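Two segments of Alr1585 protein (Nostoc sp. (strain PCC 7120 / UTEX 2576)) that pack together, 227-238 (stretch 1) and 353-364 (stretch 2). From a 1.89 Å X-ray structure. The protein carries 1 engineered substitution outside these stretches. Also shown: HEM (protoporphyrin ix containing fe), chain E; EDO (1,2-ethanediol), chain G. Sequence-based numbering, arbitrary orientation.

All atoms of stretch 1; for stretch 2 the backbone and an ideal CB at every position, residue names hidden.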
# COMPACT_ATOMS: atom_id res chain seq x y z
N LYS A 227 31.30 0.61 -22.96
CA LYS A 227 31.75 -0.80 -22.88
C LYS A 227 30.96 -1.80 -23.73
O LYS A 227 31.44 -2.90 -24.04
CB LYS A 227 31.73 -1.27 -21.42
CG LYS A 227 32.66 -0.48 -20.51
CD LYS A 227 34.12 -0.77 -20.86
CE LYS A 227 35.04 0.26 -20.21
NZ LYS A 227 35.10 -0.02 -18.77
N TRP A 228 29.74 -1.46 -24.09
CA TRP A 228 28.85 -2.34 -24.83
C TRP A 228 27.84 -1.50 -25.58
O TRP A 228 27.21 -0.62 -24.98
CB TRP A 228 28.07 -3.28 -23.90
CG TRP A 228 26.96 -4.03 -24.55
CD1 TRP A 228 25.61 -3.78 -24.42
CD2 TRP A 228 27.07 -5.14 -25.47
NE1 TRP A 228 24.89 -4.70 -25.14
CE2 TRP A 228 25.75 -5.54 -25.80
CE3 TRP A 228 28.13 -5.88 -25.99
CZ2 TRP A 228 25.48 -6.62 -26.67
CZ3 TRP A 228 27.85 -6.95 -26.85
CH2 TRP A 228 26.56 -7.28 -27.19
N ASP A 229 27.70 -1.76 -26.88
CA ASP A 229 26.68 -1.12 -27.71
C ASP A 229 25.45 -2.02 -27.84
O ASP A 229 25.49 -3.01 -28.56
CB ASP A 229 27.27 -0.82 -29.10
CG ASP A 229 26.31 -0.11 -30.03
OD1 ASP A 229 25.14 0.17 -29.63
OD2 ASP A 229 26.74 0.20 -31.16
N PRO A 230 24.31 -1.67 -27.19
CA PRO A 230 23.12 -2.49 -27.26
C PRO A 230 22.24 -2.30 -28.51
O PRO A 230 21.30 -3.05 -28.72
CB PRO A 230 22.32 -2.01 -26.06
CG PRO A 230 22.60 -0.56 -26.04
CD PRO A 230 24.09 -0.46 -26.36
N LYS A 231 22.55 -1.33 -29.34
CA LYS A 231 21.81 -1.14 -30.57
C LYS A 231 21.96 -2.35 -31.48
O LYS A 231 22.95 -3.07 -31.44
CB LYS A 231 22.32 0.10 -31.32
CG LYS A 231 21.99 1.39 -30.58
CD LYS A 231 22.33 2.66 -31.36
CE LYS A 231 23.74 3.10 -31.62
NZ LYS A 231 24.72 2.67 -30.64
N ALA A 232 20.95 -2.57 -32.29
CA ALA A 232 20.97 -3.65 -33.29
C ALA A 232 20.31 -3.18 -34.58
O ALA A 232 19.43 -2.30 -34.54
CB ALA A 232 20.25 -4.87 -32.76
N PRO A 233 20.75 -3.73 -35.73
CA PRO A 233 20.14 -3.32 -37.00
C PRO A 233 18.76 -3.92 -37.12
O PRO A 233 18.49 -4.99 -36.56
CB PRO A 233 21.08 -3.90 -38.04
CG PRO A 233 21.70 -5.07 -37.38
CD PRO A 233 21.78 -4.74 -35.91
N LEU A 234 17.90 -3.28 -37.89
CA LEU A 234 16.56 -3.79 -38.11
C LEU A 234 16.52 -5.19 -38.69
O LEU A 234 15.62 -5.93 -38.36
CB LEU A 234 15.71 -2.83 -38.96
CG LEU A 234 15.29 -1.53 -38.26
CD1 LEU A 234 14.56 -0.68 -39.30
CD2 LEU A 234 14.40 -1.78 -37.08
N ASP A 235 17.50 -5.55 -39.51
CA ASP A 235 17.51 -6.89 -40.10
C ASP A 235 17.86 -8.02 -39.13
O ASP A 235 17.80 -9.19 -39.51
CB ASP A 235 18.35 -6.95 -41.38
CG ASP A 235 19.82 -6.86 -41.15
OD1 ASP A 235 20.31 -6.74 -40.03
OD2 ASP A 235 20.53 -6.94 -42.14
N SER A 236 18.15 -7.68 -37.87
CA SER A 236 18.31 -8.67 -36.83
C SER A 236 16.97 -9.04 -36.17
O SER A 236 16.91 -9.97 -35.36
CB SER A 236 19.32 -8.24 -35.77
OG SER A 236 18.70 -7.23 -34.99
N ILE A 237 15.90 -8.36 -36.55
CA ILE A 237 14.60 -8.66 -35.98
C ILE A 237 13.45 -8.67 -37.02
O ILE A 237 12.49 -9.44 -36.86
CB ILE A 237 14.29 -7.69 -34.80
CG1 ILE A 237 13.11 -8.15 -33.97
CG2 ILE A 237 14.06 -6.24 -35.27
CD1 ILE A 237 12.92 -7.39 -32.67
N LEU A 238 13.53 -7.82 -38.05
CA LEU A 238 12.48 -7.76 -39.07
C LEU A 238 12.79 -8.56 -40.32
O LEU A 238 13.92 -8.65 -40.71
CB LEU A 238 12.22 -6.30 -39.47
CG LEU A 238 11.85 -5.36 -38.32
CD1 LEU A 238 11.43 -4.02 -38.86
CD2 LEU A 238 10.76 -5.94 -37.43
N UNK A 353 34.21 -10.97 -36.61
CA UNK A 353 33.74 -12.05 -35.76
C UNK A 353 32.77 -11.53 -34.66
O UNK A 353 31.81 -12.20 -34.35
CB UNK A 353 34.94 -12.76 -35.12
N UNK A 354 33.06 -10.36 -34.09
CA UNK A 354 32.17 -9.76 -33.10
C UNK A 354 30.82 -9.38 -33.73
O UNK A 354 29.77 -9.61 -33.14
CB UNK A 354 32.83 -8.53 -32.48
N UNK A 355 30.84 -8.84 -34.95
CA UNK A 355 29.58 -8.53 -35.65
C UNK A 355 28.75 -9.81 -35.83
O UNK A 355 27.56 -9.82 -35.61
CB UNK A 355 29.86 -7.88 -37.01
N UNK A 356 29.41 -10.88 -36.23
CA UNK A 356 28.76 -12.16 -36.41
C UNK A 356 28.20 -12.68 -35.09
O UNK A 356 27.07 -13.15 -35.02
CB UNK A 356 29.74 -13.17 -37.01
N UNK A 357 29.02 -12.61 -34.03
CA UNK A 357 28.54 -12.98 -32.68
C UNK A 357 27.28 -12.19 -32.30
O UNK A 357 26.30 -12.76 -31.78
CB UNK A 357 29.64 -12.74 -31.64
N UNK A 358 27.31 -10.88 -32.53
CA UNK A 358 26.17 -10.01 -32.19
C UNK A 358 24.91 -10.32 -33.02
O UNK A 358 23.80 -9.99 -32.61
CB UNK A 358 26.56 -8.55 -32.39
N UNK A 359 25.10 -10.96 -34.19
CA UNK A 359 24.00 -11.30 -35.06
C UNK A 359 23.13 -12.43 -34.51
O UNK A 359 22.01 -12.64 -34.99
CB UNK A 359 24.54 -11.69 -36.44
N UNK A 360 23.62 -13.11 -33.46
CA UNK A 360 22.86 -14.17 -32.81
C UNK A 360 21.93 -13.69 -31.71
O UNK A 360 21.19 -14.51 -31.13
CB UNK A 360 23.83 -15.20 -32.23
N UNK A 361 21.93 -12.40 -31.40
CA UNK A 361 21.12 -11.88 -30.29
C UNK A 361 19.63 -12.10 -30.52
O UNK A 361 19.17 -12.15 -31.67
CB UNK A 361 21.39 -10.39 -30.09
N UNK A 362 18.89 -12.13 -29.43
CA UNK A 362 17.44 -12.22 -29.47
C UNK A 362 16.82 -11.06 -28.69
O UNK A 362 17.42 -10.49 -27.80
CB UNK A 362 16.97 -13.56 -28.91
N UNK A 363 15.59 -10.70 -29.07
CA UNK A 363 14.89 -9.61 -28.42
C UNK A 363 13.77 -10.22 -27.58
O UNK A 363 12.84 -10.83 -28.11
CB UNK A 363 14.35 -8.61 -29.44
N UNK A 364 13.91 -10.14 -26.27
CA UNK A 364 13.05 -10.91 -25.35
C UNK A 364 11.78 -10.09 -24.97
O UNK A 364 11.85 -8.85 -24.70
CB UNK A 364 13.83 -11.29 -24.09
CHA HEM E . 19.47 -12.73 -19.56
CHB HEM E . 16.87 -15.49 -16.58
CHC HEM E . 15.72 -18.38 -20.28
CHD HEM E . 18.54 -15.75 -23.17
C1A HEM E . 18.88 -13.24 -18.41
C2A HEM E . 19.02 -12.70 -17.10
C3A HEM E . 18.29 -13.47 -16.27
C4A HEM E . 17.68 -14.47 -17.07
CMA HEM E . 18.09 -13.30 -14.79
CAA HEM E . 19.84 -11.47 -16.68
CBA HEM E . 19.15 -10.10 -16.75
CGA HEM E . 18.75 -9.83 -18.17
O1A HEM E . 19.56 -9.34 -19.02
O2A HEM E . 17.59 -10.09 -18.51
C1B HEM E . 16.30 -16.49 -17.36
C2B HEM E . 15.40 -17.49 -16.86
C3B HEM E . 15.05 -18.26 -17.88
C4B HEM E . 15.81 -17.76 -19.03
CMB HEM E . 14.93 -17.59 -15.46
CAB HEM E . 14.10 -19.40 -17.98
CBB HEM E . 13.07 -19.59 -17.14
C1C HEM E . 16.44 -17.95 -21.41
C2C HEM E . 16.52 -18.60 -22.62
C3C HEM E . 17.34 -17.86 -23.43
C4C HEM E . 17.73 -16.74 -22.69
CMC HEM E . 15.81 -19.85 -23.04
CAC HEM E . 17.80 -18.12 -24.79
CBC HEM E . 17.99 -19.28 -25.38
C1D HEM E . 18.90 -14.65 -22.39
C2D HEM E . 19.70 -13.56 -22.95
C3D HEM E . 20.00 -12.75 -21.95
C4D HEM E . 19.33 -13.34 -20.78
CMD HEM E . 20.14 -13.37 -24.40
CAD HEM E . 20.77 -11.46 -22.05
CBD HEM E . 22.29 -11.65 -21.96
CGD HEM E . 22.97 -10.33 -22.12
O1D HEM E . 23.74 -10.01 -21.22
O2D HEM E . 22.78 -9.57 -23.12
NA HEM E . 18.12 -14.37 -18.37
NB HEM E . 16.56 -16.74 -18.61
NC HEM E . 17.26 -16.86 -21.42
ND HEM E . 18.77 -14.52 -21.07
FE HEM E . 17.72 -15.62 -19.87
C1 EDO G . 20.19 -12.64 -38.72
O1 EDO G . 19.96 -13.76 -37.86
C2 EDO G . 21.27 -11.66 -38.26
O2 EDO G . 21.13 -11.15 -36.93

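Position 353 lies on a helix, far from stretch 1, and almost any helix former would serve; it is Ala353. At 354 CA-to-CB points toward stretch 1, but nothing lies within 5.5 Å of the ideal CB, so a large apolar or aromatic residue would suit, reaching to the indole of Trp228. Phe354 is found, its CZ 3.8 Å from Trp228 CZ3, an apolar contact. Positions 355 and 356 are out of reach and tolerate polar residues: Lys355 and Glu356. The CB at 357 points sideways, so many side chains would suit; Glu357 is found, its carboxylate oxygens hydrogen-bonded elsewhere in the structure.

The CB at 358 points toward stretch 1, 5.4 Å from Trp228 CH2, and beside the indole lie the carbonyl oxygens of Asp229 and Lys231, with the carboxylate of Asp229 farther off. A long donor, lysine or arginine, fits, and a planar cation could serve both ring and carbonyl. Arg358 does so: NH1 and NH2 donate to Asp229 O at 2.8 and 2.9 Å, while CZ sits 4.8 Å from the centroid of the Trp228 six-membered ring, over its face, in a cation-pi contact. The Asp229 carboxylate adds a nearby opposite charge, but Asp229 OD1 is salt-bridged to Lys231 NZ at 2.7 Å.

At 359 an ideal CB would come 3.3 Å from the backbone O of 356, which favours a residue without one. Gly359 avoids that crowding, and its O accepts a hydrogen bond from the 1,2-ethanediol. Position 360 is out of reach, leaving the choice open; it is His360.

Position 361 closes a type I turn begun at Arg358, and its CB points toward stretch 1. The carbonyl oxygen of Lys231 invites a long donor, lysine or arginine. Arg361 fits: NH1 and NH2 donate to Lys231 O at 3.0 and 3.1 Å, Ala232 CB lies over one face of the guanidinium, and CD meets the edge of the Trp228 ring. Arg361 NE donates to Arg358 O at 3.0 Å.

At 362 CB points away, so most side chains would do as far as stretch 1 is concerned; it is Ile362. At 363 the ideal CB is 3.7 Å from Ile237 CD1, leaving room for a small or beta-branched residue such as valine or threonine. Thr363 OG1 lies 3.5 Å from Ile237 CD1 and donates to a water that donates to Ser236 O.

Position 364 is beyond stretch 1, but the haem propionate suits a cation: Arg364 NH1 donates to HEM O2A at 2.9 Å.

Stretch 2 353-364: AFKEERGHRITR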
# COMPACT_ATOMS: atom_id res chain seq x y z
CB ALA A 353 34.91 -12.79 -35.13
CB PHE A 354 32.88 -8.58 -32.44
CG PHE A 354 32.17 -8.00 -31.24
CD1 PHE A 354 31.49 -8.78 -30.35
CD2 PHE A 354 32.28 -6.62 -30.99
CE1 PHE A 354 30.87 -8.25 -29.24
CE2 PHE A 354 31.64 -6.07 -29.88
CZ PHE A 354 30.96 -6.89 -29.00
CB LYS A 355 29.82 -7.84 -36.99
CG LYS A 355 30.17 -6.38 -36.86
CD LYS A 355 30.12 -5.66 -38.20
CE LYS A 355 30.70 -4.26 -38.04
NZ LYS A 355 32.17 -4.26 -38.20
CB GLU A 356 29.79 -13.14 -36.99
CG GLU A 356 29.18 -14.34 -37.65
CD GLU A 356 30.26 -15.22 -38.26
OE1 GLU A 356 30.98 -14.71 -39.18
OE2 GLU A 356 30.39 -16.39 -37.82
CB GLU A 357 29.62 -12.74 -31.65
CG GLU A 357 29.28 -13.22 -30.26
CD GLU A 357 30.25 -12.73 -29.23
OE1 GLU A 357 31.40 -13.23 -29.22
OE2 GLU A 357 29.88 -11.80 -28.46
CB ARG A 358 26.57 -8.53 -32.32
CG ARG A 358 27.56 -8.06 -31.26
CD ARG A 358 28.25 -6.75 -31.67
NE ARG A 358 27.29 -5.67 -31.90
CZ ARG A 358 26.73 -4.91 -30.96
NH1 ARG A 358 27.04 -5.06 -29.69
NH2 ARG A 358 25.87 -3.96 -31.31
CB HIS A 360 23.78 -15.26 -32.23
CG HIS A 360 24.72 -15.85 -33.23
ND1 HIS A 360 24.29 -16.55 -34.34
CD2 HIS A 360 26.07 -15.79 -33.32
CE1 HIS A 360 25.35 -16.94 -35.04
NE2 HIS A 360 26.44 -16.47 -34.45
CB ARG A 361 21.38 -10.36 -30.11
CG ARG A 361 22.71 -9.99 -29.46
CD ARG A 361 22.90 -8.47 -29.34
NE ARG A 361 23.11 -7.86 -30.66
CZ ARG A 361 23.14 -6.53 -30.88
NH1 ARG A 361 22.97 -5.69 -29.89
NH2 ARG A 361 23.33 -6.07 -32.11
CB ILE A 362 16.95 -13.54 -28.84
CG1 ILE A 362 17.44 -13.69 -27.40
CG2 ILE A 362 17.39 -14.73 -29.70
CD1 ILE A 362 16.73 -14.82 -26.64
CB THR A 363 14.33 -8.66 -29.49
OG1 THR A 363 15.40 -8.10 -30.25
CG2 THR A 363 13.48 -7.53 -28.88
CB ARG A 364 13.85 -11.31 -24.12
CG ARG A 364 14.94 -12.33 -24.46
CD ARG A 364 15.81 -12.69 -23.26
NE ARG A 364 16.59 -11.50 -22.92
CZ ARG A 364 16.87 -11.09 -21.69
NH1 ARG A 364 16.47 -11.77 -20.64
NH2 ARG A 364 17.56 -9.99 -21.51
O HOH W 1 16.35 -9.64 -32.19
O HOH W 2 15.72 -14.55 -20.45
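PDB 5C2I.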